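Local coordinates for protein TSC1 N-terminal domain (Chaetomium thermophilum, PDB 7A0M) that probably binds lysosomal phosphoinositide lipids as the N-terminal part of a TSC complex subunit, helping bring this GTPase-regulating assembly to lysosomes to control mTORC1, at residues 91-96 with 142-147; 116-121 with 174-179; 148-153 with 193-198. All blocks are in the same frame, centred on the assembly; numbering follows the deposited sequence.

Contact 1 (91-96 with 142-147)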
loop_
_atom_site.group_PDB
_atom_site.type_symbol
_atom_site.label_atom_id
_atom_site.label_comp_id
_atom_site.label_asym_id
_atom_site.label_seq_id
_atom_site.Cartn_x
_atom_site.Cartn_y
_atom_site.Cartn_z
ATOM N N ARG B 91 -23.110 -34.803 -42.868
ATOM C CA ARG B 91 -22.324 -35.197 -44.033
ATOM C C ARG B 91 -20.996 -34.458 -44.072
ATOM O O ARG B 91 -19.966 -35.028 -44.451
ATOM C CB ARG B 91 -23.110 -34.905 -45.319
ATOM C CG ARG B 91 -24.404 -35.695 -45.454
ATOM C CD ARG B 91 -24.133 -37.196 -45.374
ATOM N NE ARG B 91 -25.343 -38.017 -45.472
ATOM C CZ ARG B 91 -25.356 -39.351 -45.523
ATOM N NH1 ARG B 91 -24.231 -40.054 -45.503
ATOM N NH2 ARG B 91 -26.508 -40.002 -45.577
ATOM N N THR B 92 -21.008 -33.188 -43.677
ATOM C CA THR B 92 -19.786 -32.400 -43.649
ATOM C C THR B 92 -18.846 -32.878 -42.550
ATOM O O THR B 92 -17.629 -32.958 -42.756
ATOM C CB THR B 92 -20.140 -30.927 -43.474
ATOM O OG1 THR B 92 -20.996 -30.517 -44.549
ATOM C CG2 THR B 92 -18.895 -30.076 -43.485
ATOM N N PHE B 93 -19.394 -33.199 -41.375
ATOM C CA PHE B 93 -18.567 -33.719 -40.291
ATOM C C PHE B 93 -17.957 -35.065 -40.659
ATOM O O PHE B 93 -16.787 -35.322 -40.361
ATOM C CB PHE B 93 -19.390 -33.837 -39.009
ATOM C CG PHE B 93 -18.642 -34.468 -37.866
ATOM C CD1 PHE B 93 -17.733 -33.730 -37.127
ATOM C CD2 PHE B 93 -18.847 -35.796 -37.531
ATOM C CE1 PHE B 93 -17.041 -34.303 -36.076
ATOM C CE2 PHE B 93 -18.157 -36.376 -36.481
ATOM C CZ PHE B 93 -17.253 -35.627 -35.752
ATOM N N GLN B 94 -18.739 -35.936 -41.302
ATOM C CA GLN B 94 -18.225 -37.239 -41.716
ATOM C C GLN B 94 -17.018 -37.099 -42.631
ATOM O O GLN B 94 -16.069 -37.886 -42.544
ATOM C CB GLN B 94 -19.335 -38.024 -42.411
ATOM C CG GLN B 94 -20.416 -38.522 -41.475
ATOM C CD GLN B 94 -21.629 -39.043 -42.219
ATOM O OE1 GLN B 94 -21.553 -39.381 -43.401
ATOM N NE2 GLN B 94 -22.765 -39.085 -41.533
ATOM N N TRP B 95 -17.029 -36.098 -43.511
ATOM C CA TRP B 95 -15.890 -35.893 -44.396
ATOM C C TRP B 95 -14.730 -35.248 -43.648
ATOM O O TRP B 95 -13.575 -35.652 -43.821
ATOM C CB TRP B 95 -16.307 -35.047 -45.596
ATOM C CG TRP B 95 -16.973 -35.850 -46.669
ATOM C CD1 TRP B 95 -18.294 -35.824 -47.011
ATOM C CD2 TRP B 95 -16.359 -36.826 -47.519
ATOM N NE1 TRP B 95 -18.537 -36.707 -48.034
ATOM C CE2 TRP B 95 -17.366 -37.337 -48.363
ATOM C CE3 TRP B 95 -15.055 -37.312 -47.654
ATOM C CZ2 TRP B 95 -17.109 -38.309 -49.326
ATOM C CZ3 TRP B 95 -14.803 -38.276 -48.613
ATOM C CH2 TRP B 95 -15.824 -38.764 -49.436
ATOM N N TRP B 96 -15.023 -34.240 -42.823
ATOM C CA TRP B 96 -13.997 -33.641 -41.976
ATOM C C TRP B 96 -13.379 -34.686 -41.053
ATOM O O TRP B 96 -12.154 -34.739 -40.891
ATOM C CB TRP B 96 -14.601 -32.472 -41.196
ATOM C CG TRP B 96 -13.622 -31.666 -40.393
ATOM C CD1 TRP B 96 -13.071 -30.466 -40.742
ATOM C CD2 TRP B 96 -13.148 -31.954 -39.071
ATOM N NE1 TRP B 96 -12.244 -30.015 -39.741
ATOM C CE2 TRP B 96 -12.280 -30.906 -38.701
ATOM C CE3 TRP B 96 -13.360 -33.004 -38.172
ATOM C CZ2 TRP B 96 -11.623 -30.880 -37.472
ATOM C CZ3 TRP B 96 -12.706 -32.975 -36.953
ATOM C CH2 TRP B 96 -11.849 -31.921 -36.614
ATOM N N ILE B 142 -18.603 -30.507 -29.433
ATOM C CA ILE B 142 -17.765 -31.414 -28.642
ATOM C C ILE B 142 -17.165 -32.545 -29.475
ATOM O O ILE B 142 -15.956 -32.803 -29.343
ATOM C CB ILE B 142 -18.552 -31.928 -27.425
ATOM C CG1 ILE B 142 -18.747 -30.806 -26.402
ATOM C CG2 ILE B 142 -17.847 -33.109 -26.787
ATOM C CD1 ILE B 142 -19.337 -31.271 -25.089
ATOM N N PRO B 143 -17.919 -33.254 -30.331
ATOM C CA PRO B 143 -17.292 -34.340 -31.107
ATOM C C PRO B 143 -16.185 -33.857 -32.025
ATOM O O PRO B 143 -15.221 -34.595 -32.266
ATOM C CB PRO B 143 -18.468 -34.929 -31.898
ATOM C CG PRO B 143 -19.457 -33.824 -31.977
ATOM C CD PRO B 143 -19.355 -33.143 -30.646
ATOM N N TRP B 144 -16.302 -32.635 -32.544
ATOM C CA TRP B 144 -15.208 -32.031 -33.294
ATOM C C TRP B 144 -14.010 -31.820 -32.379
ATOM O O TRP B 144 -12.875 -32.180 -32.712
ATOM C CB TRP B 144 -15.669 -30.685 -33.858
ATOM C CG TRP B 144 -16.924 -30.726 -34.690
ATOM C CD1 TRP B 144 -18.202 -30.743 -34.211
ATOM C CD2 TRP B 144 -17.039 -30.599 -36.118
ATOM N NE1 TRP B 144 -19.101 -30.722 -35.245
ATOM C CE2 TRP B 144 -18.416 -30.622 -36.427
ATOM C CE3 TRP B 144 -16.116 -30.505 -37.165
ATOM C CZ2 TRP B 144 -18.890 -30.554 -37.736
ATOM C CZ3 TRP B 144 -16.592 -30.435 -38.467
ATOM C CH2 TRP B 144 -17.967 -30.462 -38.739
ATOM N N LEU B 145 -14.262 -31.229 -31.208
ATOM C CA LEU B 145 -13.206 -30.905 -30.255
ATOM C C LEU B 145 -12.522 -32.155 -29.709
ATOM O O LEU B 145 -11.291 -32.194 -29.589
ATOM C CB LEU B 145 -13.801 -30.073 -29.121
ATOM C CG LEU B 145 -14.139 -28.630 -29.496
ATOM C CD1 LEU B 145 -15.209 -28.071 -28.576
ATOM C CD2 LEU B 145 -12.890 -27.770 -29.443
ATOM N N ASN B 146 -13.303 -33.184 -29.360
ATOM C CA ASN B 146 -12.717 -34.394 -28.789
ATOM C C ASN B 146 -11.748 -35.053 -29.759
ATOM O O ASN B 146 -10.687 -35.541 -29.353
ATOM C CB ASN B 146 -13.809 -35.381 -28.378
ATOM C CG ASN B 146 -14.544 -34.952 -27.124
ATOM O OD1 ASN B 146 -14.044 -34.145 -26.341
ATOM N ND2 ASN B 146 -15.727 -35.516 -26.915
ATOM N N ARG B 147 -12.097 -35.085 -31.047
ATOM C CA ARG B 147 -11.169 -35.601 -32.047
ATOM C C ARG B 147 -9.895 -34.770 -32.095
ATOM O O ARG B 147 -8.788 -35.316 -32.150
ATOM C CB ARG B 147 -11.848 -35.635 -33.415
ATOM C CG ARG B 147 -12.651 -36.898 -33.666
ATOM C CD ARG B 147 -11.751 -38.010 -34.168
ATOM N NE ARG B 147 -11.685 -38.029 -35.626
ATOM C CZ ARG B 147 -10.632 -38.440 -36.323
ATOM N NH1 ARG B 147 -9.540 -38.852 -35.698
ATOM N NH2 ARG B 147 -10.667 -38.427 -37.649
#
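F93 drives one edge of its ring into the face of the W144 indole, and W96 meets the same indole with a face of its own. These three residues account for most of the 334 Å² buried between 91-96 and 142-147. The F93 ring and the six-membered ring of W144 have centroids 4.6 Å apart and planes at 71°, a T-shaped pair. F93 CD1 stands above the middle of the indole, 3.3 Å from W144 CE2, so the fit is tight there. Nearer the backbone, F93 CB lies 3.6 Å from W144 CZ2, while at the other end of the ring F93 CZ touches P143 CB at 4.1 Å. W144 starts from a CB not aimed at the other helix; its CG, set anti to its carbonyl carbon (chi1 -55°), swings the indole across the gap. There W144 CZ3 comes within 3.7 Å of W96 CG, and W144 CE3 lies over the rim of one W96 face. The W96 and W144 rings meet obliquely. F141 adds an edge-to-face partner to W144, F117 stacks on W96, and I124 of helix 113-125 touches both tryptophans. R147 forms salt bridges back to D97 and D101 of helix 89-105. The two segment axes run 11.6 Å apart at 2°, a wide spacing filled by large aromatic side chains. Near-parallel helices with another helix between them in the chain, joined here by an aromatic cluster, fit the successive layers of an alpha-solenoid.

Contact 2 (116-121 with 174-179)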
loop_
_atom_site.group_PDB
_atom_site.type_symbol
_atom_site.label_atom_id
_atom_site.label_comp_id
_atom_site.label_asym_id
_atom_site.label_seq_id
_atom_site.Cartn_x
_atom_site.Cartn_y
_atom_site.Cartn_z
ATOM N N SER B 116 -5.255 -25.747 -46.552
ATOM C CA SER B 116 -6.532 -26.032 -47.202
ATOM C C SER B 116 -7.513 -26.676 -46.233
ATOM O O SER B 116 -8.704 -26.344 -46.231
ATOM C CB SER B 116 -6.317 -26.930 -48.420
ATOM O OG SER B 116 -7.541 -27.192 -49.083
ATOM N N PHE B 117 -7.033 -27.605 -45.403
ATOM C CA PHE B 117 -7.909 -28.228 -44.418
ATOM C C PHE B 117 -8.310 -27.241 -43.330
ATOM O O PHE B 117 -9.417 -27.334 -42.787
ATOM C CB PHE B 117 -7.228 -29.448 -43.803
ATOM C CG PHE B 117 -8.093 -30.202 -42.833
ATOM C CD1 PHE B 117 -9.078 -31.061 -43.288
ATOM C CD2 PHE B 117 -7.917 -30.052 -41.467
ATOM C CE1 PHE B 117 -9.875 -31.757 -42.397
ATOM C CE2 PHE B 117 -8.712 -30.745 -40.573
ATOM C CZ PHE B 117 -9.692 -31.598 -41.039
HETATM N N MSE B 118 -7.434 -26.297 -43.003
HETATM C CA MSE B 118 -7.745 -25.274 -42.015
HETATM C C MSE B 118 -8.808 -24.325 -42.552
HETATM O O MSE B 118 -9.753 -23.973 -41.846
HETATM C CB MSE B 118 -6.489 -24.494 -41.626
HETATM C CG MSE B 118 -6.714 -23.528 -40.479
HETATM SE SE MSE B 118 -7.298 -24.462 -38.871
HETATM C CE MSE B 118 -8.364 -23.044 -38.065
ATOM N N ASP B 119 -8.646 -23.910 -43.810
ATOM C CA ASP B 119 -9.653 -23.064 -44.441
ATOM C C ASP B 119 -10.973 -23.809 -44.600
ATOM O O ASP B 119 -12.047 -23.215 -44.450
ATOM C CB ASP B 119 -9.147 -22.559 -45.791
ATOM C CG ASP B 119 -8.006 -21.571 -45.649
ATOM O OD1 ASP B 119 -8.035 -20.763 -44.698
ATOM O OD2 ASP B 119 -7.081 -21.600 -46.488
ATOM N N PHE B 120 -10.913 -25.108 -44.906
ATOM C CA PHE B 120 -12.125 -25.923 -44.901
ATOM C C PHE B 120 -12.780 -25.911 -43.527
ATOM O O PHE B 120 -14.006 -25.800 -43.416
ATOM C CB PHE B 120 -11.801 -27.353 -45.332
ATOM C CG PHE B 120 -12.999 -28.263 -45.371
ATOM C CD1 PHE B 120 -14.169 -27.869 -45.998
ATOM C CD2 PHE B 120 -12.946 -29.521 -44.791
ATOM C CE1 PHE B 120 -15.268 -28.708 -46.038
ATOM C CE2 PHE B 120 -14.041 -30.363 -44.829
ATOM C CZ PHE B 120 -15.203 -29.957 -45.453
ATOM N N THR B 121 -11.975 -26.022 -42.468
ATOM C CA THR B 121 -12.511 -25.951 -41.113
ATOM C C THR B 121 -13.134 -24.586 -40.840
ATOM O O THR B 121 -14.214 -24.495 -40.244
ATOM C CB THR B 121 -11.405 -26.249 -40.101
ATOM O OG1 THR B 121 -10.895 -27.570 -40.323
ATOM C CG2 THR B 121 -11.935 -26.145 -38.683
ATOM N N THR B 174 -3.850 -26.829 -33.053
ATOM C CA THR B 174 -4.023 -25.683 -32.164
ATOM C C THR B 174 -5.000 -24.671 -32.752
ATOM O O THR B 174 -5.950 -24.250 -32.082
ATOM C CB THR B 174 -2.674 -25.022 -31.882
ATOM O OG1 THR B 174 -1.793 -25.975 -31.275
ATOM C CG2 THR B 174 -2.849 -23.833 -30.947
ATOM N N ASP B 175 -4.775 -24.257 -34.004
ATOM C CA ASP B 175 -5.642 -23.254 -34.616
ATOM C C ASP B 175 -7.076 -23.756 -34.739
ATOM O O ASP B 175 -8.026 -22.983 -34.574
ATOM C CB ASP B 175 -5.100 -22.851 -35.988
ATOM C CG ASP B 175 -3.766 -22.135 -35.902
ATOM O OD1 ASP B 175 -3.253 -21.962 -34.776
ATOM O OD2 ASP B 175 -3.229 -21.746 -36.960
ATOM N N ALA B 176 -7.254 -25.047 -35.027
ATOM C CA ALA B 176 -8.603 -25.596 -35.113
ATOM C C ALA B 176 -9.264 -25.651 -33.741
ATOM O O ALA B 176 -10.440 -25.296 -33.600
ATOM C CB ALA B 176 -8.572 -26.982 -35.755
ATOM N N LEU B 177 -8.526 -26.088 -32.717
ATOM C CA LEU B 177 -9.075 -26.100 -31.364
ATOM C C LEU B 177 -9.450 -24.695 -30.913
ATOM O O LEU B 177 -10.501 -24.494 -30.292
ATOM C CB LEU B 177 -8.075 -26.724 -30.391
ATOM C CG LEU B 177 -8.044 -28.249 -30.297
ATOM C CD1 LEU B 177 -6.780 -28.718 -29.596
ATOM C CD2 LEU B 177 -9.276 -28.748 -29.562
ATOM N N LEU B 178 -8.599 -23.711 -31.209
ATOM C CA LEU B 178 -8.917 -22.331 -30.858
ATOM C C LEU B 178 -10.086 -21.806 -31.684
ATOM O O LEU B 178 -10.920 -21.048 -31.178
ATOM C CB LEU B 178 -7.683 -21.450 -31.041
ATOM C CG LEU B 178 -6.588 -21.634 -29.987
ATOM C CD1 LEU B 178 -5.476 -20.613 -30.174
ATOM C CD2 LEU B 178 -7.169 -21.551 -28.584
ATOM N N ALA B 179 -10.161 -22.196 -32.959
ATOM C CA ALA B 179 -11.278 -21.769 -33.798
ATOM C C ALA B 179 -12.588 -22.384 -33.323
ATOM O O ALA B 179 -13.608 -21.693 -33.220
ATOM C CB ALA B 179 -11.009 -22.132 -35.259
#
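M118, a selenomethionine in the crystal, reaches across to D175, A176 and A179 and joins two near-parallel helices of the alpha-solenoid. The axes of 116-121 and 174-179 lie 10.5 Å apart and 5° from parallel, and helix 142-153 comes between them in the chain. M118 CB points at the opposite helix but is still well short of it. CG continues outward, anti to the backbone N (chi1 -173°), and gets to 4.8 Å from D175 CB, so these first two carbons mainly span the gap. The chain then bends at chi2 (60°), which lays its end against the backbone of the other helix. SE settles beside the junction of D175 and A176, 3.9 Å from A176 N and 4.2 Å from A176 CB. The terminal methyl goes furthest: M118 CE packs 3.5 Å from D175 O, and M118 CE is 4.0 Å from A179 CB, one helical turn on. The small alanines let this tip approach the helix backbone, while the D175 side chain crosses that of M118 at about a right angle. No hydrogen bond links the segments, and the seam is modest, 172 Å² in all. D175 O, grazed by the methyl, already accepts the helical bond from A179 N at 2.8 Å. Behind A176, L148 of helix 142-153 closes the packing, and L177 points away from 116-121 and packs on L145, L148 and W152. On helix 113-125 the buried hydroxyl of T121 has W96 as a second partner, and T121 OG1 itself donates to F117 O at 2.9 Å, reaching that oxygen from the face opposite to the one approached by T121 N.

Contact 3 (148-153 with 193-198)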
loop_
_atom_site.group_PDB
_atom_site.type_symbol
_atom_site.label_atom_id
_atom_site.label_comp_id
_atom_site.label_asym_id
_atom_site.label_seq_id
_atom_site.Cartn_x
_atom_site.Cartn_y
_atom_site.Cartn_z
ATOM N N LEU B 148 -10.033 -33.444 -32.061
ATOM C CA LEU B 148 -8.861 -32.577 -32.039
ATOM C C LEU B 148 -8.089 -32.716 -30.734
ATOM O O LEU B 148 -6.852 -32.725 -30.735
ATOM C CB LEU B 148 -9.291 -31.126 -32.249
ATOM C CG LEU B 148 -9.926 -30.765 -33.591
ATOM C CD1 LEU B 148 -10.262 -29.288 -33.623
ATOM C CD2 LEU B 148 -8.986 -31.122 -34.733
ATOM N N LEU B 149 -8.803 -32.815 -29.608
ATOM C CA LEU B 149 -8.147 -32.900 -28.307
ATOM C C LEU B 149 -7.306 -34.163 -28.187
ATOM O O LEU B 149 -6.133 -34.104 -27.800
ATOM C CB LEU B 149 -9.185 -32.843 -27.188
ATOM C CG LEU B 149 -9.707 -31.451 -26.844
ATOM C CD1 LEU B 149 -10.886 -31.544 -25.896
ATOM C CD2 LEU B 149 -8.596 -30.616 -26.241
ATOM N N VAL B 150 -7.892 -35.319 -28.506
ATOM C CA VAL B 150 -7.167 -36.583 -28.372
ATOM C C VAL B 150 -5.880 -36.556 -29.188
ATOM O O VAL B 150 -4.819 -36.981 -28.717
ATOM C CB VAL B 150 -8.074 -37.761 -28.778
ATOM C CG1 VAL B 150 -7.239 -38.940 -29.269
ATOM C CG2 VAL B 150 -8.947 -38.186 -27.611
ATOM N N ARG B 151 -5.944 -36.043 -30.409
ATOM C CA ARG B 151 -4.734 -35.935 -31.218
ATOM C C ARG B 151 -3.764 -34.885 -30.682
ATOM O O ARG B 151 -2.545 -35.015 -30.859
ATOM C CB ARG B 151 -5.140 -35.675 -32.659
ATOM C CG ARG B 151 -6.061 -36.789 -33.100
ATOM C CD ARG B 151 -5.510 -37.551 -34.260
ATOM N NE ARG B 151 -6.475 -38.535 -34.729
ATOM C CZ ARG B 151 -6.703 -39.677 -34.088
ATOM N NH1 ARG B 151 -6.035 -39.952 -32.975
ATOM N NH2 ARG B 151 -7.570 -40.555 -34.564
ATOM N N TRP B 152 -4.280 -33.828 -30.060
ATOM C CA TRP B 152 -3.407 -32.808 -29.500
ATOM C C TRP B 152 -2.696 -33.287 -28.241
ATOM O O TRP B 152 -1.629 -32.759 -27.912
ATOM C CB TRP B 152 -4.210 -31.542 -29.204
ATOM C CG TRP B 152 -3.361 -30.369 -28.861
ATOM C CD1 TRP B 152 -2.794 -29.487 -29.729
ATOM C CD2 TRP B 152 -2.985 -29.939 -27.547
ATOM N NE1 TRP B 152 -2.082 -28.536 -29.041
ATOM C CE2 TRP B 152 -2.185 -28.791 -27.699
ATOM C CE3 TRP B 152 -3.248 -30.415 -26.259
ATOM C CZ2 TRP B 152 -1.644 -28.110 -26.612
ATOM C CZ3 TRP B 152 -2.710 -29.739 -25.181
ATOM C CH2 TRP B 152 -1.917 -28.598 -25.363
HETATM N N MSE B 153 -3.247 -34.277 -27.541
HETATM C CA MSE B 153 -2.647 -34.770 -26.300
HETATM C C MSE B 153 -1.621 -35.876 -26.552
HETATM O O MSE B 153 -0.833 -36.221 -25.669
HETATM C CB MSE B 153 -3.731 -35.280 -25.347
HETATM C CG MSE B 153 -4.746 -34.228 -24.927
HETATM SE SE MSE B 153 -4.128 -33.060 -23.492
HETATM C CE MSE B 153 -5.661 -31.857 -23.405
ATOM N N ASN B 193 -12.534 -30.529 -19.845
ATOM C CA ASN B 193 -12.655 -31.011 -18.472
ATOM C C ASN B 193 -12.359 -32.501 -18.363
ATOM O O ASN B 193 -11.826 -32.953 -17.343
ATOM C CB ASN B 193 -14.052 -30.705 -17.933
ATOM C CG ASN B 193 -14.236 -31.157 -16.496
ATOM O OD1 ASN B 193 -13.755 -30.512 -15.564
ATOM N ND2 ASN B 193 -14.936 -32.269 -16.312
ATOM N N ALA B 194 -12.705 -33.280 -19.391
ATOM C CA ALA B 194 -12.412 -34.710 -19.370
ATOM C C ALA B 194 -10.912 -34.969 -19.289
ATOM O O ALA B 194 -10.470 -35.888 -18.589
ATOM C CB ALA B 194 -13.008 -35.388 -20.603
ATOM N N PHE B 195 -10.112 -34.171 -19.998
ATOM C CA PHE B 195 -8.664 -34.328 -19.952
ATOM C C PHE B 195 -8.047 -33.735 -18.692
ATOM O O PHE B 195 -6.950 -34.151 -18.302
ATOM C CB PHE B 195 -8.024 -33.702 -21.193
ATOM C CG PHE B 195 -8.312 -34.450 -22.465
ATOM C CD1 PHE B 195 -9.458 -34.192 -23.198
ATOM C CD2 PHE B 195 -7.430 -35.414 -22.928
ATOM C CE1 PHE B 195 -9.721 -34.885 -24.367
ATOM C CE2 PHE B 195 -7.686 -36.107 -24.096
ATOM C CZ PHE B 195 -8.833 -35.841 -24.816
ATOM N N VAL B 196 -8.719 -32.776 -18.052
ATOM C CA VAL B 196 -8.232 -32.265 -16.774
ATOM C C VAL B 196 -8.384 -33.318 -15.685
ATOM O O VAL B 196 -7.554 -33.399 -14.769
ATOM C CB VAL B 196 -8.963 -30.958 -16.413
ATOM C CG1 VAL B 196 -8.503 -30.437 -15.060
ATOM C CG2 VAL B 196 -8.729 -29.912 -17.490
ATOM N N LEU B 197 -9.424 -34.151 -15.768
ATOM C CA LEU B 197 -9.644 -35.179 -14.758
ATOM C C LEU B 197 -8.610 -36.294 -14.823
ATOM O O LEU B 197 -8.451 -37.030 -13.843
ATOM C CB LEU B 197 -11.050 -35.764 -14.895
ATOM C CG LEU B 197 -12.204 -34.821 -14.549
ATOM C CD1 LEU B 197 -13.539 -35.446 -14.919
ATOM C CD2 LEU B 197 -12.166 -34.466 -13.072
ATOM N N ARG B 198 -7.910 -36.441 -15.944
ATOM C CA ARG B 198 -6.852 -37.435 -16.062
ATOM C C ARG B 198 -5.524 -36.820 -15.641
ATOM O O ARG B 198 -5.125 -35.772 -16.161
ATOM C CB ARG B 198 -6.764 -37.974 -17.491
ATOM C CG ARG B 198 -7.920 -38.882 -17.894
ATOM C CD ARG B 198 -7.942 -40.184 -17.096
ATOM N NE ARG B 198 -8.846 -40.125 -15.948
ATOM C CZ ARG B 198 -8.455 -40.149 -14.678
ATOM N NH1 ARG B 198 -7.167 -40.240 -14.377
ATOM N NH2 ARG B 198 -9.355 -40.089 -13.706
#
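A Met-aromatic contact between M153 and F195 forms part of an apolar seam between helix 142-153 and helix 185-196. Of 193-198, F195 alone makes the contact: its ring projects toward 148-153 and is touched by L149, V150 and M153. L149 CB approaches the ring obliquely, 3.5 Å from F195 CE1, and L149 CD1 is 3.9 Å from the same carbon. V150 comes at the ring edge, near its plane, with CG2 3.7 Å from F195 CZ. M153, also a selenomethionine, runs along one side of the ring: CG sits 3.6 Å from F195 CD2, and a bend at chi2 (-81°) turns the chain so that CE lies 3.7 Å from F195 CB. SE is 4.9 Å from the ring centroid and 44° off its normal, an oblique approach rather than a seat over the face. Were F195 an alanine, L149, V150 and M153 would probably lose the ring they share, and the selenomethionine chain would be freer to turn. L208 and S204 of helix 199-214 touch L149 and M153 respectively, extending the seam to a third helix. With no hydrogen bond between the segments, one phenylalanine laid against the side chains of L149, V150 and M153 fits helix-to-helix packing in an alpha-solenoid.

Contacts 1 and 2 interleave along the chain, each joining a helix to the next but one, and their centres lie about 12 Å apart. They meet directly through the probable hydrogen bond from W96 NE1 of contact 1 to T121 OG1 of contact 2, 2.9 Å. Contact 3 shares helix 142-153 with contact 1, their centres about 16 Å apart; L148 CD2 packs 3.5 Å from W96 CH2. The same leucine turns CD1 to A176 CB of contact 2 at 3.6 Å, although the centres of contacts 2 and 3 are about 18 Å apart. Helix 142-153 thus carries one side of contacts 1 and 3 and also packs on contact 2. None of the three includes a bound ligand.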